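Local coordinates for protein beta-galactosidase (Geobacillus stearothermophilus, PDB 4OIF) that probably hydrolyses terminal non-reducing beta-D-galactose residues in beta-D-galactosides, as a family 42 glycoside hydrolase, at residues Pro448-Val456 with Leu614-Val622. Numbering follows the deposited sequence.
Sequences PFWERDIPV and LDLRPVLFV. With GOL (glycerol), chain I.
The turn that ends helix 438-451 passes beside the loop that follows helix 600-613, and the two backbones come nearest at I454 and P618, whose CA atoms are 4.6 Å apart. No direct hydrogen bond joins them; apolar side chains and water do. I454 turns CG1 anti to its carbonyl carbon (chi1 -65°), and the extended chain then brings CD1 to 3.7 Å from CB of L616, crossing that side chain at about a right angle. CD1 of L616 meets the edge of the F449 ring, near the ring plane, with CE1 4.0 Å away. The same edge also takes CG2 of I454. M611 of helix 600-613 and L470 of strand 470-473 pack around this cluster.

Both helices end in a Schellman motif, with D453 and D615 at positive phi. Segment 448-456 lies in the trimerisation domain and leads into strand 456-459, an outermost strand of its mixed sheet within this chain. Segment 614-622 runs from helix 600-613 to strand 622-623. No other chain touches the contact.

P618 lays CB against the carbonyl of D453, 3.2 Å from its O. CG of P455 meets CG2 of V619 at 4.2 Å. One water donates to D453 O and accepts from V619 N. A second donates to D453 OD2 at 2.9 Å and accepts from V622 N. D453 also bonds H624 through OD2 and V630 N through OD1, so its carboxylate links the helix end to strand 628-634. A glycerol, probably from the crystallisation liquor, takes a bond from R452 NH1 to its O2, while R452 NE bonds Q608.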
loop_
_atom_site.group_PDB
_atom_site.type_symbol
_atom_site.label_atom_id
_atom_site.label_comp_id
_atom_site.label_asym_id
_atom_site.label_seq_id
_atom_site.Cartn_x
_atom_site.Cartn_y
_atom_site.Cartn_z
ATOM N N PRO A 448 -21.467 -25.555 11.507
ATOM C CA PRO A 448 -22.033 -26.647 12.315
ATOM C C PRO A 448 -22.576 -27.804 11.483
ATOM O O PRO A 448 -22.526 -28.943 11.929
ATOM C CB PRO A 448 -23.174 -25.962 13.089
ATOM C CG PRO A 448 -22.823 -24.526 13.095
ATOM C CD PRO A 448 -22.163 -24.281 11.762
ATOM N N PHE A 449 -23.071 -27.523 10.285
ATOM C CA PHE A 449 -23.630 -28.576 9.432
ATOM C C PHE A 449 -22.512 -29.431 8.840
ATOM O O PHE A 449 -22.631 -30.652 8.754
ATOM C CB PHE A 449 -24.520 -27.952 8.351
ATOM C CG PHE A 449 -25.726 -27.260 8.927
ATOM C CD1 PHE A 449 -26.915 -27.951 9.112
ATOM C CD2 PHE A 449 -25.645 -25.943 9.368
ATOM C CE1 PHE A 449 -28.015 -27.336 9.689
ATOM C CE2 PHE A 449 -26.739 -25.316 9.943
ATOM C CZ PHE A 449 -27.926 -26.013 10.104
ATOM N N TRP A 450 -21.408 -28.786 8.484
ATOM C CA TRP A 450 -20.224 -29.495 8.028
ATOM C C TRP A 450 -19.700 -30.385 9.150
ATOM O O TRP A 450 -19.365 -31.540 8.919
ATOM C CB TRP A 450 -19.139 -28.506 7.569
ATOM C CG TRP A 450 -17.993 -29.144 6.817
ATOM C CD1 TRP A 450 -17.992 -29.557 5.509
ATOM C CD2 TRP A 450 -16.688 -29.432 7.327
ATOM N NE1 TRP A 450 -16.766 -30.088 5.177
ATOM C CE2 TRP A 450 -15.947 -30.019 6.275
ATOM C CE3 TRP A 450 -16.072 -29.255 8.572
ATOM C CZ2 TRP A 450 -14.621 -30.434 6.437
ATOM C CZ3 TRP A 450 -14.762 -29.660 8.728
ATOM C CH2 TRP A 450 -14.048 -30.248 7.666
ATOM N N GLU A 451 -19.651 -29.842 10.365
ATOM C CA GLU A 451 -19.130 -30.574 11.516
ATOM C C GLU A 451 -20.023 -31.771 11.877
ATOM O O GLU A 451 -19.580 -32.695 12.552
ATOM C CB GLU A 451 -18.959 -29.630 12.724
ATOM C CG GLU A 451 -17.764 -28.681 12.608
ATOM C CD GLU A 451 -17.596 -27.735 13.791
ATOM O OE1 GLU A 451 -18.409 -27.806 14.726
ATOM O OE2 GLU A 451 -16.655 -26.905 13.783
ATOM N N ARG A 452 -21.264 -31.754 11.401
ATOM C CA ARG A 452 -22.215 -32.826 11.650
ATOM C C ARG A 452 -22.483 -33.682 10.409
ATOM O O ARG A 452 -23.301 -34.603 10.449
ATOM C CB ARG A 452 -23.534 -32.246 12.150
ATOM C CG ARG A 452 -23.473 -31.679 13.543
ATOM C CD ARG A 452 -23.579 -32.773 14.572
ATOM N NE ARG A 452 -23.770 -32.208 15.898
ATOM C CZ ARG A 452 -22.926 -32.376 16.909
ATOM N NH1 ARG A 452 -21.830 -33.106 16.744
ATOM N NH2 ARG A 452 -23.183 -31.815 18.085
ATOM N N ASP A 453 -21.825 -33.358 9.304
ATOM C CA ASP A 453 -21.944 -34.152 8.088
ATOM C C ASP A 453 -23.369 -34.081 7.564
ATOM O O ASP A 453 -23.885 -35.025 6.966
ATOM C CB ASP A 453 -21.522 -35.599 8.354
ATOM C CG ASP A 453 -20.164 -35.683 9.018
ATOM O OD1 ASP A 453 -19.257 -34.937 8.595
ATOM O OD2 ASP A 453 -20.006 -36.462 9.978
ATOM N N ILE A 454 -24.009 -32.949 7.802
ATOM C CA ILE A 454 -25.349 -32.730 7.299
ATOM C C ILE A 454 -25.291 -32.091 5.915
ATOM O O ILE A 454 -24.666 -31.046 5.734
ATOM C CB ILE A 454 -26.153 -31.864 8.262
ATOM C CG1 ILE A 454 -26.342 -32.639 9.568
ATOM C CG2 ILE A 454 -27.477 -31.483 7.643
ATOM C CD1 ILE A 454 -27.352 -32.052 10.483
ATOM N N PRO A 455 -25.918 -32.739 4.925
ATOM C CA PRO A 455 -25.811 -32.245 3.551
ATOM C C PRO A 455 -26.372 -30.835 3.460
ATOM O O PRO A 455 -27.378 -30.540 4.103
ATOM C CB PRO A 455 -26.652 -33.244 2.741
ATOM C CG PRO A 455 -26.747 -34.454 3.604
ATOM C CD PRO A 455 -26.759 -33.944 5.014
ATOM N N VAL A 456 -25.701 -29.972 2.705
ATOM C CA VAL A 456 -26.153 -28.601 2.531
ATOM C C VAL A 456 -26.076 -28.198 1.063
ATOM O O VAL A 456 -25.088 -28.482 0.386
ATOM C CB VAL A 456 -25.322 -27.608 3.386
ATOM C CG1 VAL A 456 -25.714 -26.170 3.074
ATOM C CG2 VAL A 456 -25.518 -27.893 4.857
ATOM N N LEU A 614 -35.805 -30.343 13.604
ATOM C CA LEU A 614 -36.213 -30.663 12.245
ATOM C C LEU A 614 -35.760 -32.039 11.783
ATOM O O LEU A 614 -35.955 -32.397 10.614
ATOM C CB LEU A 614 -35.669 -29.618 11.276
ATOM C CG LEU A 614 -36.128 -28.205 11.557
ATOM C CD1 LEU A 614 -35.562 -27.285 10.496
ATOM C CD2 LEU A 614 -37.642 -28.189 11.561
ATOM N N ASP A 615 -35.156 -32.803 12.686
ATOM C CA ASP A 615 -34.664 -34.131 12.340
ATOM C C ASP A 615 -33.696 -34.069 11.153
ATOM O O ASP A 615 -33.908 -34.715 10.129
ATOM C CB ASP A 615 -35.835 -35.073 12.031
ATOM C CG ASP A 615 -35.394 -36.519 11.843
ATOM O OD1 ASP A 615 -34.438 -36.955 12.522
ATOM O OD2 ASP A 615 -35.998 -37.217 11.001
ATOM N N LEU A 616 -32.646 -33.267 11.302
ATOM C CA LEU A 616 -31.617 -33.127 10.281
ATOM C C LEU A 616 -30.504 -34.128 10.534
ATOM O O LEU A 616 -29.853 -34.084 11.579
ATOM C CB LEU A 616 -31.059 -31.704 10.272
ATOM C CG LEU A 616 -32.113 -30.610 10.141
ATOM C CD1 LEU A 616 -31.453 -29.245 10.164
ATOM C CD2 LEU A 616 -32.949 -30.812 8.878
ATOM N N ARG A 617 -30.290 -35.028 9.578
ATOM C CA ARG A 617 -29.323 -36.108 9.747
ATOM C C ARG A 617 -28.323 -36.174 8.601
ATOM O O ARG A 617 -28.577 -35.652 7.516
ATOM C CB ARG A 617 -30.045 -37.454 9.876
ATOM C CG ARG A 617 -30.619 -37.689 11.262
ATOM C CD ARG A 617 -31.128 -39.105 11.446
ATOM N NE ARG A 617 -32.566 -39.231 11.211
ATOM C CZ ARG A 617 -33.302 -40.252 11.647
ATOM N NH1 ARG A 617 -32.738 -41.233 12.350
ATOM N NH2 ARG A 617 -34.607 -40.293 11.393
ATOM N N PRO A 618 -27.167 -36.802 8.845
ATOM C CA PRO A 618 -26.298 -37.167 7.729
ATOM C C PRO A 618 -26.916 -38.307 6.944
ATOM O O PRO A 618 -27.883 -38.919 7.402
ATOM C CB PRO A 618 -25.014 -37.619 8.418
ATOM C CG PRO A 618 -25.456 -38.050 9.768
ATOM C CD PRO A 618 -26.548 -37.108 10.143
ATOM N N VAL A 619 -26.359 -38.598 5.778
ATOM C CA VAL A 619 -26.830 -39.725 4.997
ATOM C C VAL A 619 -26.428 -41.026 5.699
ATOM O O VAL A 619 -27.227 -41.935 5.838
ATOM C CB VAL A 619 -26.269 -39.670 3.574
ATOM C CG1 VAL A 619 -26.404 -41.017 2.887
ATOM C CG2 VAL A 619 -26.958 -38.565 2.784
ATOM N N LEU A 620 -25.186 -41.111 6.154
ATOM C CA LEU A 620 -24.804 -42.208 7.026
ATOM C C LEU A 620 -24.091 -41.649 8.233
ATOM O O LEU A 620 -23.076 -40.970 8.096
ATOM C CB LEU A 620 -23.905 -43.216 6.309
ATOM C CG LEU A 620 -23.383 -44.362 7.191
ATOM C CD1 LEU A 620 -24.497 -45.340 7.557
ATOM C CD2 LEU A 620 -22.229 -45.083 6.506
ATOM N N PHE A 621 -24.624 -41.912 9.419
ATOM C CA PHE A 621 -23.965 -41.450 10.625
ATOM C C PHE A 621 -22.647 -42.187 10.847
ATOM O O PHE A 621 -22.588 -43.412 10.798
ATOM C CB PHE A 621 -24.856 -41.620 11.852
ATOM C CG PHE A 621 -24.164 -41.243 13.131
ATOM C CD1 PHE A 621 -24.004 -39.913 13.476
ATOM C CD2 PHE A 621 -23.633 -42.215 13.967
ATOM C CE1 PHE A 621 -23.343 -39.552 14.650
ATOM C CE2 PHE A 621 -22.969 -41.864 15.138
ATOM C CZ PHE A 621 -22.824 -40.528 15.479
ATOM N N VAL A 622 -21.585 -41.429 11.071
ATOM C CA VAL A 622 -20.323 -42.000 11.483
ATOM C C VAL A 622 -19.858 -41.234 12.709
ATOM O O VAL A 622 -19.850 -40.009 12.699
ATOM C CB VAL A 622 -19.249 -41.913 10.382
ATOM C CG1 VAL A 622 -17.933 -42.476 10.897
ATOM C CG2 VAL A 622 -19.696 -42.624 9.126
HETATM C C1 GOL I . -20.046 -37.250 13.920
HETATM O O1 GOL I . -21.370 -37.572 13.573
HETATM C C2 GOL I . -20.039 -35.979 14.745
HETATM O O2 GOL I . -21.249 -35.290 14.504
HETATM C C3 GOL I . -19.958 -36.451 16.192
HETATM O O3 GOL I . -19.639 -37.831 16.207
HETATM O O HOH W 1 -23.871 -36.840 4.974
HETATM O O HOH W 2 -21.861 -38.564 10.848
#